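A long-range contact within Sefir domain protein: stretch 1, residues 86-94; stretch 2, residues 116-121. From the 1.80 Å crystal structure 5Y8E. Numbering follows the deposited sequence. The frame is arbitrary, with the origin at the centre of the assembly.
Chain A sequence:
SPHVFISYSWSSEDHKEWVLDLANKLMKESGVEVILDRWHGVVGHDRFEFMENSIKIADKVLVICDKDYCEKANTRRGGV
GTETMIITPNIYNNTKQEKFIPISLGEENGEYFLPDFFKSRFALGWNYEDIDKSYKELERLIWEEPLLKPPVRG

Stretch 1 (86-94) IITPNIYNN
Stretch 2 116-121: DFFKSR

A short helix often docks against an irregular segment by interleaving a few large side chains, and the Sefir domain protein offers a compact example. Residues 86-94 enter in extended form, with phi/psi of -111/132 at Ile 86 and -53/134 at Ile 87, and turn at Thr 88 (-101/161) into a helix spanning 89-93, where phi lies between -54° and -67° and psi between -34° and -46°. Thr 88, chi1 p, caps the start: its OG1 accepts from Ile 91 N at 3.1 Å. Tyr 92 N to Thr 88 O (2.9 Å) and Asn 93 N to Pro 89 O (2.8 Å) close the turns, and Asn 94 (-88/6) leaves the helix.

The partner, residues 116-121, has no regular secondary structure. Phe 117 (-91/-4) is followed by an extended Phe 118 (-66/119), a helical-valued Lys 119 (-72/-47) and an extended Ser 120 (-79/142). The register pairs Pro 89 with Phe 117, CA to CA 6.2 Å, and Tyr 92 with Phe 118, CA to CA 7.4 Å, so the two chains advance in the same sense over this short span. Arg 121 NH2 donates to Phe 118 O at 2.5 Å, folding its side chain back along its own stretch.

The principle is reciprocal filling. Phe 117, chi1 p and chi2 87°, points toward the other stretch and lays its ring in the hollow where the helix begins. Pro 89 covers one face: its CG lies 3.8 Å from the Phe 117 ring centroid, only 13° off the normal, a CH-pi contact. The ring edge meets Ile 87 O, 3.3 Å from Phe 117 CZ, and Tyr 92 CB, 4.0 Å from Phe 117 CE1.

Tyr 92, chi1 t and chi2 83°, is the answering bump and loses 102 Å² of surface, the largest share of the 418 Å² buried. Its ring forms an offset stack with that of Phe 118 (chi1 m, chi2 -150°), centroids 4.4 Å apart and planes at 16°; Tyr 92 CD1 comes within 3.6 Å of Phe 118 CE2. The CA of Phe 118 adds an off-centre CH-pi contact, 4.1 Å from the Tyr 92 ring centroid. Ile 87, chi1 m and chi2 t, adds an aliphatic surface beside these aromatics, with CG2 4.3 Å from Phe 118 CE2 and 4.4 Å from Phe 117 CE1.

Polar groups finish the fit. The Tyr 92 ring carries its hydroxyl to the backbone beyond Phe 118, where Lys 119 N donates to Tyr 92 OH at 3.2 Å, with a bent 136° angle. At the exposed margin, Lys 119 (m, t, t, then chi4 148°) reaches back toward the helix and its NZ donates to Asn 93 OD1 at 3.0 Å. A water donates to that same Asn 93 OD1 at 2.7 Å and to Phe 117 O at 3.0 Å, bridging the two stretches.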

# COMPACT_ATOMS: atom_id res chain seq x y z
N ILE A 86 8.81 -4.14 -3.91
CA ILE A 86 8.71 -2.88 -3.24
C ILE A 86 8.63 -1.74 -4.31
O ILE A 86 9.38 -1.71 -5.21
CB ILE A 86 9.96 -2.70 -2.31
CG1 ILE A 86 9.85 -3.76 -1.19
CG2 ILE A 86 10.05 -1.39 -1.78
CD1 ILE A 86 10.92 -3.81 -0.30
N ILE A 87 7.68 -0.86 -4.13
CA ILE A 87 7.47 0.22 -5.06
C ILE A 87 8.77 1.01 -5.29
O ILE A 87 9.43 1.40 -4.38
CB ILE A 87 6.34 1.12 -4.58
CG1 ILE A 87 5.01 0.41 -4.72
CG2 ILE A 87 6.26 2.36 -5.36
CD1 ILE A 87 3.92 1.11 -4.05
N THR A 88 9.04 1.27 -6.56
CA THR A 88 10.21 2.07 -6.97
C THR A 88 9.86 3.52 -7.33
O THR A 88 8.77 3.79 -7.68
CB THR A 88 10.83 1.46 -8.28
OG1 THR A 88 9.86 1.50 -9.28
CG2 THR A 88 11.25 0.04 -8.07
N PRO A 89 10.85 4.42 -7.34
CA PRO A 89 10.57 5.80 -7.75
C PRO A 89 9.91 5.84 -9.12
O PRO A 89 8.97 6.61 -9.32
CB PRO A 89 11.96 6.43 -7.82
CG PRO A 89 12.74 5.69 -6.77
CD PRO A 89 12.24 4.26 -6.86
N ASN A 90 10.38 5.02 -10.05
CA ASN A 90 9.82 5.02 -11.40
C ASN A 90 8.35 4.62 -11.44
O ASN A 90 7.55 5.23 -12.15
CB ASN A 90 10.63 4.12 -12.33
CG ASN A 90 10.23 4.28 -13.77
OD1 ASN A 90 9.67 3.38 -14.38
ND2 ASN A 90 10.50 5.46 -14.31
N ILE A 91 7.99 3.59 -10.68
CA ILE A 91 6.60 3.16 -10.62
C ILE A 91 5.75 4.23 -9.95
O ILE A 91 4.68 4.58 -10.44
CB ILE A 91 6.45 1.80 -9.89
CG1 ILE A 91 7.05 0.68 -10.74
CG2 ILE A 91 4.99 1.51 -9.58
CD1 ILE A 91 7.19 -0.63 -9.98
N TYR A 92 6.24 4.76 -8.83
CA TYR A 92 5.52 5.80 -8.09
C TYR A 92 5.28 7.02 -8.98
O TYR A 92 4.18 7.58 -8.99
CB TYR A 92 6.34 6.23 -6.87
CG TYR A 92 5.64 7.24 -5.98
CD1 TYR A 92 4.71 6.82 -5.04
CD2 TYR A 92 5.90 8.60 -6.09
CE1 TYR A 92 4.07 7.71 -4.22
CE2 TYR A 92 5.25 9.52 -5.28
CZ TYR A 92 4.33 9.06 -4.35
OH TYR A 92 3.68 9.94 -3.52
N ASN A 93 6.30 7.42 -9.72
CA ASN A 93 6.23 8.63 -10.54
C ASN A 93 5.24 8.50 -11.68
O ASN A 93 4.60 9.49 -12.07
CB ASN A 93 7.61 8.98 -11.10
CG ASN A 93 8.56 9.51 -10.03
OD1 ASN A 93 8.14 9.99 -8.99
ND2 ASN A 93 9.85 9.43 -10.31
N ASN A 94 5.12 7.29 -12.21
CA ASN A 94 4.23 7.02 -13.35
C ASN A 94 2.81 6.67 -12.95
O ASN A 94 1.99 6.31 -13.80
CB ASN A 94 4.81 5.90 -14.21
CG ASN A 94 5.85 6.40 -15.18
OD1 ASN A 94 5.53 6.99 -16.21
ND2 ASN A 94 7.12 6.17 -14.86
N ASP A 116 11.60 7.66 0.91
CA ASP A 116 12.12 9.02 0.68
C ASP A 116 11.46 9.72 -0.50
O ASP A 116 11.28 10.94 -0.49
CB ASP A 116 13.62 8.98 0.41
CG ASP A 116 14.45 8.60 1.62
OD1 ASP A 116 14.02 8.90 2.76
OD2 ASP A 116 15.53 8.01 1.43
N PHE A 117 11.12 8.94 -1.52
CA PHE A 117 10.70 9.49 -2.80
C PHE A 117 9.20 9.70 -2.93
O PHE A 117 8.73 10.22 -3.95
CB PHE A 117 11.23 8.63 -3.95
CG PHE A 117 10.84 7.19 -3.86
CD1 PHE A 117 9.63 6.75 -4.38
CD2 PHE A 117 11.69 6.27 -3.27
CE1 PHE A 117 9.27 5.42 -4.30
CE2 PHE A 117 11.34 4.93 -3.19
CZ PHE A 117 10.13 4.51 -3.71
N PHE A 118 8.45 9.29 -1.92
CA PHE A 118 7.03 9.59 -1.88
C PHE A 118 6.89 11.10 -1.73
O PHE A 118 7.37 11.69 -0.76
CB PHE A 118 6.34 8.85 -0.73
CG PHE A 118 6.01 7.41 -1.05
CD1 PHE A 118 4.92 6.79 -0.46
CD2 PHE A 118 6.79 6.68 -1.94
CE1 PHE A 118 4.60 5.47 -0.76
CE2 PHE A 118 6.48 5.36 -2.24
CZ PHE A 118 5.39 4.75 -1.64
N LYS A 119 6.26 11.74 -2.71
CA LYS A 119 6.25 13.20 -2.78
C LYS A 119 5.40 13.87 -1.71
O LYS A 119 5.85 14.82 -1.07
CB LYS A 119 5.88 13.68 -4.18
CG LYS A 119 6.95 13.35 -5.21
CD LYS A 119 6.45 13.59 -6.62
CE LYS A 119 7.24 12.77 -7.62
NZ LYS A 119 6.38 12.36 -8.77
N SER A 120 4.18 13.39 -1.52
CA SER A 120 3.42 13.84 -0.36
C SER A 120 3.91 13.07 0.86
O SER A 120 4.25 11.89 0.77
CB SER A 120 1.91 13.66 -0.56
OG SER A 120 1.57 12.32 -0.84
N ARG A 121 3.97 13.76 2.00
CA ARG A 121 4.47 13.15 3.23
C ARG A 121 3.34 12.56 4.04
O ARG A 121 3.50 12.27 5.23
CB ARG A 121 5.24 14.18 4.06
CG ARG A 121 6.68 14.39 3.63
CD ARG A 121 7.49 13.11 3.80
NE ARG A 121 7.73 12.44 2.53
CZ ARG A 121 8.44 11.31 2.41
NH1 ARG A 121 8.96 10.74 3.48
NH2 ARG A 121 8.61 10.77 1.21
O HOH W 1 9.66 10.10 -6.79